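Local coordinates for protein NDP-N-acetyl-D-galactosaminuronic acid dehydrogenase (Methanosarcina mazei Go1, PDB 3G79) that probably oxidises UDP-N-acetyl-D-mannosamine to its uronic acid, using two molecules of NAD+ for each sugar, at residues L188-N191 against I192-D196; G291-L294 against T295-Y299; N329-M332 against P333-M336; P377-D380 against L381-A385. All coordinates share one frame; numbering follows the deposited sequence.

Contact 1: residues L188-N191 against I192-D196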
loop_
_atom_site.group_PDB
_atom_site.type_symbol
_atom_site.label_atom_id
_atom_site.label_comp_id
_atom_site.label_asym_id
_atom_site.label_seq_id
_atom_site.Cartn_x
_atom_site.Cartn_y
_atom_site.Cartn_z
ATOM N N LEU A 188 -12.724 0.391 24.963
ATOM C CA LEU A 188 -12.249 1.750 25.327
ATOM C C LEU A 188 -10.961 1.767 26.183
ATOM O O LEU A 188 -9.942 2.353 25.789
ATOM C CB LEU A 188 -13.362 2.588 25.989
ATOM C CG LEU A 188 -14.143 3.709 25.254
ATOM C CD1 LEU A 188 -14.248 3.526 23.775
ATOM C CD2 LEU A 188 -15.559 3.922 25.816
ATOM N N LEU A 189 -11.019 1.124 27.344
ATOM C CA LEU A 189 -9.883 1.054 28.237
ATOM C C LEU A 189 -8.587 0.519 27.611
ATOM O O LEU A 189 -7.527 1.102 27.842
ATOM C CB LEU A 189 -10.242 0.294 29.500
ATOM C CG LEU A 189 -10.819 1.122 30.636
ATOM C CD1 LEU A 189 -12.033 1.897 30.206
ATOM C CD2 LEU A 189 -11.151 0.241 31.862
ATOM N N LYS A 190 -8.648 -0.552 26.819
ATOM C CA LYS A 190 -7.394 -1.098 26.307
ATOM C C LYS A 190 -6.889 -0.385 25.089
ATOM O O LYS A 190 -5.676 -0.349 24.864
ATOM C CB LYS A 190 -7.371 -2.633 26.106
ATOM C CG LYS A 190 -8.598 -3.291 25.496
ATOM C CD LYS A 190 -8.685 -4.747 25.989
ATOM C CE LYS A 190 -8.595 -4.830 27.539
ATOM N NZ LYS A 190 -8.275 -6.210 28.071
ATOM N N ASN A 191 -7.804 0.171 24.301
ATOM C CA ASN A 191 -7.402 1.011 23.166
ATOM C C ASN A 191 -6.543 2.190 23.643
ATOM O O ASN A 191 -5.423 2.371 23.186
ATOM C CB ASN A 191 -8.623 1.514 22.384
ATOM C CG ASN A 191 -9.259 0.438 21.507
ATOM O OD1 ASN A 191 -10.241 0.705 20.835
ATOM N ND2 ASN A 191 -8.697 -0.764 21.506
ATOM N N ILE A 192 -7.070 2.975 24.580
ATOM C CA ILE A 192 -6.324 4.088 25.142
ATOM C C ILE A 192 -4.980 3.622 25.730
ATOM O O ILE A 192 -3.971 4.302 25.565
ATOM C CB ILE A 192 -7.138 4.821 26.225
ATOM C CG1 ILE A 192 -8.526 5.231 25.685
ATOM C CG2 ILE A 192 -6.324 6.001 26.804
ATOM C CD1 ILE A 192 -9.391 5.888 26.673
ATOM N N ARG A 193 -4.972 2.467 26.397
ATOM C CA ARG A 193 -3.770 1.940 27.062
ATOM C C ARG A 193 -2.772 1.267 26.123
ATOM O O ARG A 193 -1.583 1.380 26.338
ATOM C CB ARG A 193 -4.137 0.886 28.111
ATOM C CG ARG A 193 -4.796 1.413 29.361
ATOM C CD ARG A 193 -5.370 0.278 30.243
ATOM N NE ARG A 193 -5.568 0.748 31.604
ATOM C CZ ARG A 193 -6.521 0.333 32.432
ATOM N NH1 ARG A 193 -7.397 -0.576 32.036
ATOM N NH2 ARG A 193 -6.590 0.817 33.667
ATOM N N GLU A 194 -3.254 0.523 25.127
ATOM C CA GLU A 194 -2.363 -0.327 24.304
ATOM C C GLU A 194 -2.034 0.280 22.925
ATOM O O GLU A 194 -0.966 0.025 22.354
ATOM C CB GLU A 194 -2.910 -1.744 24.198
ATOM C CG GLU A 194 -3.076 -2.432 25.589
ATOM C CD GLU A 194 -3.963 -3.661 25.617
ATOM O OE1 GLU A 194 -4.441 -4.091 24.549
ATOM O OE2 GLU A 194 -4.196 -4.219 26.727
ATOM N N HIS A 195 -2.928 1.115 22.414
ATOM C CA HIS A 195 -2.665 1.838 21.193
ATOM C C HIS A 195 -1.584 2.913 21.406
ATOM O O HIS A 195 -1.653 3.692 22.355
ATOM C CB HIS A 195 -3.960 2.488 20.712
ATOM C CG HIS A 195 -4.958 1.530 20.122
ATOM N ND1 HIS A 195 -4.819 0.149 20.177
ATOM C CD2 HIS A 195 -6.118 1.764 19.455
ATOM C CE1 HIS A 195 -5.842 -0.419 19.559
ATOM N NE2 HIS A 195 -6.645 0.536 19.117
ATOM N N ASP A 196 -0.578 2.943 20.541
ATOM C CA ASP A 196 0.376 4.042 20.521
ATOM C C ASP A 196 -0.429 5.292 20.366
ATOM O O ASP A 196 -1.494 5.259 19.776
ATOM C CB ASP A 196 1.345 3.915 19.349
ATOM C CG ASP A 196 2.329 2.765 19.519
ATOM O OD1 ASP A 196 2.831 2.287 18.493
ATOM O OD2 ASP A 196 2.601 2.329 20.663
#
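Lys190 O takes the N-H of Glu194 at 2.6 Å, a short bond that is somewhat bent at 146°, in the last turn of helix 188-194. The same two residues also meet through their side chains: the extended Glu194 chain runs past Lys190, its CD 3.6 Å from Lys190 CB. The charged ends stay apart, with Lys190 NZ 4.7 Å from Glu194 OE2. One residue further along, Asn191 lies beside His195, amide and imidazole stacked with their planes 16° apart. In both residues CG lies anti to the carbonyl carbon (chi1 -75° in Asn191, nearly the same in His195), which sends the two groups off the helix in one direction. Asn191 CA sits over the ring centre at 3.9 Å in a CH-pi contact. The amide is also held by its OD1, which accepts the N-H of Met184. On another side Leu189 runs alongside Arg193, its CD2 3.8 Å from NH1, while Ile192 packs on Pro32 and Leu36 of helix 30-39. His195 is the first residue to leave helical geometry; after it and Asp196 the chain enters strand 197-201, so this short helix leads into the sheet of the Rossmann-type NAD-binding domain.

Contact 2: residues G291-L294 against T295-Y299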
loop_
_atom_site.group_PDB
_atom_site.type_symbol
_atom_site.label_atom_id
_atom_site.label_comp_id
_atom_site.label_asym_id
_atom_site.label_seq_id
_atom_site.Cartn_x
_atom_site.Cartn_y
_atom_site.Cartn_z
ATOM N N GLY A 291 -18.465 4.841 5.010
ATOM C CA GLY A 291 -17.978 5.432 6.277
ATOM C C GLY A 291 -17.760 6.927 6.157
ATOM O O GLY A 291 -18.106 7.525 5.133
ATOM N N HIS A 292 -17.208 7.559 7.186
ATOM C CA HIS A 292 -16.923 8.981 7.112
ATOM C C HIS A 292 -15.490 9.199 6.699
ATOM O O HIS A 292 -15.212 9.767 5.637
ATOM C CB HIS A 292 -17.172 9.667 8.444
ATOM C CG HIS A 292 -18.608 9.757 8.803
ATOM N ND1 HIS A 292 -19.535 10.382 7.994
ATOM C CD2 HIS A 292 -19.288 9.306 9.887
ATOM C CE1 HIS A 292 -20.730 10.306 8.562
ATOM N NE2 HIS A 292 -20.607 9.661 9.712
ATOM N N CYS A 293 -14.592 8.745 7.573
ATOM C CA CYS A 293 -13.131 8.878 7.424
ATOM C C CYS A 293 -12.650 8.521 6.022
ATOM O O CYS A 293 -12.251 9.394 5.279
ATOM C CB CYS A 293 -12.415 8.037 8.501
ATOM S SG CYS A 293 -12.693 8.743 10.148
ATOM N N LEU A 294 -12.761 7.247 5.675
ATOM C CA LEU A 294 -12.351 6.703 4.391
ATOM C C LEU A 294 -12.836 7.445 3.149
ATOM O O LEU A 294 -12.148 7.438 2.143
ATOM C CB LEU A 294 -12.782 5.228 4.300
ATOM C CG LEU A 294 -11.807 4.168 4.785
ATOM C CD1 LEU A 294 -12.436 2.773 4.731
ATOM C CD2 LEU A 294 -10.551 4.207 3.930
ATOM N N THR A 295 -14.028 8.049 3.210
ATOM C CA THR A 295 -14.602 8.766 2.071
ATOM C C THR A 295 -14.280 10.283 2.080
ATOM O O THR A 295 -14.457 10.969 1.088
ATOM C CB THR A 295 -16.173 8.578 1.994
ATOM O OG1 THR A 295 -16.793 8.860 3.252
ATOM C CG2 THR A 295 -16.561 7.177 1.609
ATOM N N LYS A 296 -13.804 10.820 3.193
ATOM C CA LYS A 296 -13.788 12.273 3.353
ATOM C C LYS A 296 -12.430 12.827 3.657
ATOM O O LYS A 296 -12.158 13.992 3.398
ATOM C CB LYS A 296 -14.747 12.709 4.451
ATOM C CG LYS A 296 -16.078 13.008 3.921
ATOM C CD LYS A 296 -17.147 12.361 4.747
ATOM C CE LYS A 296 -17.386 13.069 6.077
ATOM N NZ LYS A 296 -18.842 12.990 6.395
ATOM N N ASP A 297 -11.585 12.000 4.231
ATOM C CA ASP A 297 -10.308 12.462 4.695
ATOM C C ASP A 297 -9.455 13.011 3.561
ATOM O O ASP A 297 -8.730 13.954 3.776
ATOM C CB ASP A 297 -9.573 11.351 5.500
ATOM C CG ASP A 297 -10.042 11.268 6.978
ATOM O OD1 ASP A 297 -11.025 11.953 7.352
ATOM O OD2 ASP A 297 -9.420 10.534 7.784
ATOM N N THR A 298 -9.520 12.478 2.347
ATOM C CA THR A 298 -8.502 12.942 1.430
ATOM C C THR A 298 -8.820 14.337 0.977
ATOM O O THR A 298 -7.924 15.057 0.597
ATOM C CB THR A 298 -8.136 11.986 0.238
ATOM O OG1 THR A 298 -8.616 12.506 -1.010
ATOM C CG2 THR A 298 -8.587 10.594 0.425
ATOM N N TYR A 299 -10.092 14.725 1.039
ATOM C CA TYR A 299 -10.480 16.118 0.765
ATOM C C TYR A 299 -9.941 17.027 1.817
ATOM O O TYR A 299 -9.544 18.133 1.486
ATOM C CB TYR A 299 -12.003 16.314 0.549
ATOM C CG TYR A 299 -12.483 15.412 -0.564
ATOM C CD1 TYR A 299 -11.963 15.530 -1.868
ATOM C CD2 TYR A 299 -13.373 14.373 -0.296
ATOM C CE1 TYR A 299 -12.389 14.656 -2.899
ATOM C CE2 TYR A 299 -13.794 13.502 -1.302
ATOM C CZ TYR A 299 -13.296 13.645 -2.597
ATOM O OH TYR A 299 -13.702 12.750 -3.541
#
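The turn that leads into helix 293-305 belongs to the central domain of the UDP-glucose/GDP-mannose dehydrogenase family, and its backbone is tied together by the residues that follow it. Thr295 reaches back with its hydroxyl, which lies within bonding distance of two carbonyls, OG1 being 2.7 Å from Gly291 O and 3.0 Å from His292 O. The torsion explains the reach: OG1 stands between the backbone N and the carbonyl carbon (chi1 50°), turned toward the preceding turn. Gly291 O also receives the side-chain amide of Asn372. Cys293 O takes two backbone donors, Asp297 N at 2.9 Å and Lys296 N at 3.0 Å; the first comes nearly straight along the carbonyl bond, the second from well above its plane, 52° out. Beside them Lys296 bends at several torsions to lie alongside His292, where NZ meets ND1 at 3.1 Å, tilted 31° from the plane of the ring. Asp297 turns its carboxylate past Cys293, its OD2 bonded to Asn239 of helix 228-258. Because the ammonium group of Lys296 donates to ND1, the bond ties His292, just ahead of the helix, to the first helical turn by its side chain as well as its backbone, and it is likely to limit rotation of the imidazole ring.

Contact 3: residues N329-M332 against P333-M336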
loop_
_atom_site.group_PDB
_atom_site.type_symbol
_atom_site.label_atom_id
_atom_site.label_comp_id
_atom_site.label_asym_id
_atom_site.label_seq_id
_atom_site.Cartn_x
_atom_site.Cartn_y
_atom_site.Cartn_z
ATOM N N ASN A 329 -12.871 4.072 -6.152
ATOM C CA ASN A 329 -13.766 3.580 -5.128
ATOM C C ASN A 329 -15.231 4.068 -5.241
ATOM O O ASN A 329 -16.156 3.280 -4.971
ATOM C CB ASN A 329 -13.163 3.890 -3.760
ATOM C CG ASN A 329 -11.916 3.039 -3.454
ATOM O OD1 ASN A 329 -11.691 1.975 -4.059
ATOM N ND2 ASN A 329 -11.103 3.506 -2.501
ATOM N N ASP A 330 -15.442 5.330 -5.657
ATOM C CA ASP A 330 -16.800 5.860 -5.934
ATOM C C ASP A 330 -17.441 5.180 -7.139
ATOM O O ASP A 330 -18.672 5.219 -7.270
ATOM C CB ASP A 330 -16.849 7.399 -6.190
ATOM C CG ASP A 330 -16.752 8.266 -4.902
ATOM O OD1 ASP A 330 -16.962 7.772 -3.793
ATOM O OD2 ASP A 330 -16.445 9.482 -5.022
ATOM N N PHE A 331 -16.628 4.562 -7.998
ATOM C CA PHE A 331 -17.130 3.969 -9.221
ATOM C C PHE A 331 -17.752 2.612 -9.026
ATOM O O PHE A 331 -18.599 2.182 -9.811
ATOM C CB PHE A 331 -16.001 3.837 -10.240
ATOM C CG PHE A 331 -16.419 3.201 -11.537
ATOM C CD1 PHE A 331 -17.393 3.806 -12.356
ATOM C CD2 PHE A 331 -15.833 2.014 -11.955
ATOM C CE1 PHE A 331 -17.760 3.230 -13.584
ATOM C CE2 PHE A 331 -16.206 1.426 -13.166
ATOM C CZ PHE A 331 -17.160 2.034 -13.986
ATOM N N MET A 332 -17.331 1.923 -7.981
ATOM C CA MET A 332 -17.664 0.540 -7.814
ATOM C C MET A 332 -19.166 0.263 -7.776
ATOM O O MET A 332 -19.589 -0.745 -8.350
ATOM C CB MET A 332 -16.878 -0.069 -6.654
ATOM C CG MET A 332 -15.342 0.034 -6.896
ATOM S SD MET A 332 -14.765 -0.717 -8.440
ATOM C CE MET A 332 -13.189 0.003 -8.590
ATOM N N PRO A 333 -19.984 1.139 -7.130
ATOM C CA PRO A 333 -21.422 0.981 -7.338
ATOM C C PRO A 333 -21.864 1.006 -8.791
ATOM O O PRO A 333 -22.682 0.155 -9.165
ATOM C CB PRO A 333 -22.039 2.163 -6.553
ATOM C CG PRO A 333 -21.181 2.239 -5.415
ATOM C CD PRO A 333 -19.741 2.050 -5.999
ATOM N N ALA A 334 -21.346 1.931 -9.597
ATOM C CA ALA A 334 -21.685 1.944 -11.025
ATOM C C ALA A 334 -21.173 0.667 -11.703
ATOM O O ALA A 334 -21.857 0.124 -12.577
ATOM C CB ALA A 334 -21.181 3.215 -11.769
ATOM N N HIS A 335 -20.025 0.160 -11.262
ATOM C CA HIS A 335 -19.514 -1.063 -11.840
ATOM C C HIS A 335 -20.427 -2.245 -11.513
ATOM O O HIS A 335 -20.648 -3.141 -12.373
ATOM C CB HIS A 335 -18.063 -1.347 -11.429
ATOM C CG HIS A 335 -17.541 -2.631 -11.981
ATOM N ND1 HIS A 335 -17.320 -2.827 -13.333
ATOM C CD2 HIS A 335 -17.267 -3.810 -11.381
ATOM C CE1 HIS A 335 -16.889 -4.062 -13.530
ATOM N NE2 HIS A 335 -16.853 -4.676 -12.363
ATOM N N MET A 336 -20.981 -2.235 -10.291
ATOM C CA MET A 336 -21.869 -3.311 -9.823
ATOM C C MET A 336 -23.090 -3.313 -10.692
ATOM O O MET A 336 -23.453 -4.359 -11.242
ATOM C CB MET A 336 -22.240 -3.155 -8.336
ATOM C CG MET A 336 -21.197 -3.743 -7.350
ATOM S SD MET A 336 -21.253 -5.564 -7.187
ATOM C CE MET A 336 -19.819 -5.848 -8.130
#
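Two backbone hydrogen bonds carry the polar side of this turn in the middle of helix 321-345. His335 N donates to Phe331 O at 2.9 Å, lying in the carbonyl plane, and Met336 N donates to Met332 O at 2.8 Å. Pro333 breaks the run before them: its nitrogen has no hydrogen to give, and its CD sits 3.9 Å from Asn329 O instead, so the helix kinks here. Apolar packing fills in around the break. Met332 CB rests on Pro333 CD at 3.6 Å. Phe331 has CG anti to its own amide nitrogen (chi1 179°), which swings the ring forward along the helix; there CE1 meets Ala334 CB at 3.9 Å and CE2 meets His335 CB at 3.8 Å. His335 N stands over the centre of one face of the Phe331 ring, 4.3 Å above the plane. Replacing Phe331 by an alanine would probably leave Ala334 CB and His335 CB without their aromatic cover and remove the packing against Asp313 of the second subunit. The imidazole of His335 points away from this turn to partners elsewhere: NE2 bonds to Glu257 of helix 228-258, ND1 to Asp313 of the second subunit. With a carboxylate at each ring nitrogen, His335 is likely to be stabilised in its doubly protonated form, in which case the ND1 bond between the subunits would also carry charge.

Contact 4: residues P377-D380 against L381-A385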
loop_
_atom_site.group_PDB
_atom_site.type_symbol
_atom_site.label_atom_id
_atom_site.label_comp_id
_atom_site.label_asym_id
_atom_site.label_seq_id
_atom_site.Cartn_x
_atom_site.Cartn_y
_atom_site.Cartn_z
ATOM N N PRO A 377 -25.904 4.517 -3.645
ATOM C CA PRO A 377 -25.865 4.877 -5.075
ATOM C C PRO A 377 -26.227 3.726 -6.010
ATOM O O PRO A 377 -26.716 3.987 -7.091
ATOM C CB PRO A 377 -24.430 5.359 -5.303
ATOM C CG PRO A 377 -23.627 4.728 -4.199
ATOM C CD PRO A 377 -24.563 4.638 -3.020
ATOM N N TYR A 378 -26.019 2.477 -5.600
ATOM C CA TYR A 378 -26.405 1.332 -6.426
ATOM C C TYR A 378 -27.906 1.231 -6.505
ATOM O O TYR A 378 -28.473 1.158 -7.603
ATOM C CB TYR A 378 -25.838 0.027 -5.897
ATOM C CG TYR A 378 -26.315 -1.173 -6.713
ATOM C CD1 TYR A 378 -25.477 -1.796 -7.669
ATOM C CD2 TYR A 378 -27.613 -1.698 -6.529
ATOM C CE1 TYR A 378 -25.933 -2.884 -8.409
ATOM C CE2 TYR A 378 -28.055 -2.757 -7.253
ATOM C CZ TYR A 378 -27.221 -3.351 -8.214
ATOM O OH TYR A 378 -27.712 -4.445 -8.929
ATOM N N ARG A 379 -28.557 1.223 -5.345
ATOM C CA ARG A 379 -30.012 1.179 -5.303
ATOM C C ARG A 379 -30.603 2.278 -6.174
ATOM O O ARG A 379 -31.602 2.059 -6.872
ATOM C CB ARG A 379 -30.532 1.285 -3.865
ATOM C CG ARG A 379 -32.033 1.411 -3.771
ATOM C CD ARG A 379 -32.489 1.548 -2.357
ATOM N NE ARG A 379 -33.912 1.734 -2.304
ATOM C CZ ARG A 379 -34.566 2.901 -2.264
ATOM N NH1 ARG A 379 -33.943 4.083 -2.290
ATOM N NH2 ARG A 379 -35.893 2.877 -2.219
ATOM N N ASP A 380 -29.963 3.438 -6.171
ATOM C CA ASP A 380 -30.457 4.575 -6.929
ATOM C C ASP A 380 -30.394 4.405 -8.434
ATOM O O ASP A 380 -31.339 4.808 -9.137
ATOM C CB ASP A 380 -29.783 5.872 -6.459
ATOM C CG ASP A 380 -30.454 6.447 -5.209
ATOM O OD1 ASP A 380 -31.620 6.084 -4.935
ATOM O OD2 ASP A 380 -29.830 7.261 -4.498
ATOM N N LEU A 381 -29.300 3.805 -8.926
ATOM C CA LEU A 381 -29.159 3.442 -10.341
ATOM C C LEU A 381 -30.247 2.481 -10.809
ATOM O O LEU A 381 -30.823 2.656 -11.897
ATOM C CB LEU A 381 -27.774 2.855 -10.627
ATOM C CG LEU A 381 -26.608 3.866 -10.553
ATOM C CD1 LEU A 381 -25.265 3.169 -10.468
ATOM C CD2 LEU A 381 -26.624 4.951 -11.675
ATOM N N CYS A 382 -30.578 1.486 -10.001
ATOM C CA CYS A 382 -31.600 0.561 -10.438
ATOM C C CYS A 382 -32.981 1.202 -10.550
ATOM O O CYS A 382 -33.705 0.951 -11.506
ATOM C CB CYS A 382 -31.687 -0.600 -9.500
ATOM S SG CYS A 382 -30.136 -1.404 -9.368
ATOM N N LEU A 383 -33.323 2.031 -9.565
ATOM C CA LEU A 383 -34.643 2.624 -9.458
ATOM C C LEU A 383 -34.925 3.582 -10.619
ATOM O O LEU A 383 -36.078 3.738 -11.050
ATOM C CB LEU A 383 -34.796 3.308 -8.093
ATOM C CG LEU A 383 -35.121 2.366 -6.918
ATOM C CD1 LEU A 383 -34.903 3.050 -5.607
ATOM C CD2 LEU A 383 -36.570 1.826 -6.975
ATOM N N LYS A 384 -33.869 4.173 -11.162
ATOM C CA LYS A 384 -34.019 5.164 -12.213
ATOM C C LYS A 384 -34.207 4.467 -13.533
ATOM O O LYS A 384 -34.943 4.938 -14.399
ATOM C CB LYS A 384 -32.763 6.024 -12.292
ATOM C CG LYS A 384 -33.021 7.540 -12.336
ATOM C CD LYS A 384 -31.692 8.237 -12.553
ATOM C CE LYS A 384 -31.282 8.124 -14.015
ATOM N NZ LYS A 384 -29.866 7.695 -14.100
ATOM N N ALA A 385 -33.504 3.354 -13.687
ATOM C CA ALA A 385 -33.569 2.558 -14.900
ATOM C C ALA A 385 -34.936 1.880 -15.087
ATOM O O ALA A 385 -35.249 1.416 -16.180
ATOM C CB ALA A 385 -32.412 1.527 -14.946
#
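Leu383 lays its CD1 methyl over the flat face of the Arg379 guanidinium, above the centre and 3.4 Å from CZ. Arg379 gets there by stretching out, CG anti to the backbone N (chi1 173°) and the chain extended as far as NE, so that its head stands above the next turn of helix 375-385. The aliphatic part of the same side chain touches Leu383 too, CG lying 3.8 Å from CD1. With an alanine in place of Arg379, Leu383 would probably lose this flat partner and its methyl would be freer to turn. A second pair sits on the buried side: Cys382 SG approaches the Tyr378 ring obliquely, 4.0 Å from the centroid and 40° off the normal, with CE2 its nearest ring atom at 3.3 Å. Under both pairs run the i to i+4 bonds of the helix, Cys382 N to Tyr378 O at 3.2 Å and Leu383 N to Arg379 O at 3.2 Å. Tyr378 continues onto Val356 and Met358 of strand 355-359, while Cys382 and Leu383 rest on Val389 of strand 388-392. Helix 375-385 is thus the crossover of a beta-alpha-beta unit, packed on the parallel sheet of the UDP-binding domain.

The four contacts follow one another along the chain and step across the subunit. Contact 1 belongs to the NAD-binding domain and contact 4 to the UDP-binding domain, their centres about 42 Å apart. Contact 2 lies between these ends, about 23 Å from the centre of each. Contacts 2 and 3, on successive helices, have centres about 16 Å apart without touching. Contacts 3 and 4 do touch: Met336 CB packs on Tyr378 CD1 at 3.6 Å, and Pro333 CG meets Pro377 CG at 3.7 Å, so the kinked part of helix 321-345 seats the crossover helix of the UDP-binding domain. The side chain of Ile192 in contact 1 lies near a glycine-rich turn that probably helps hold NAD.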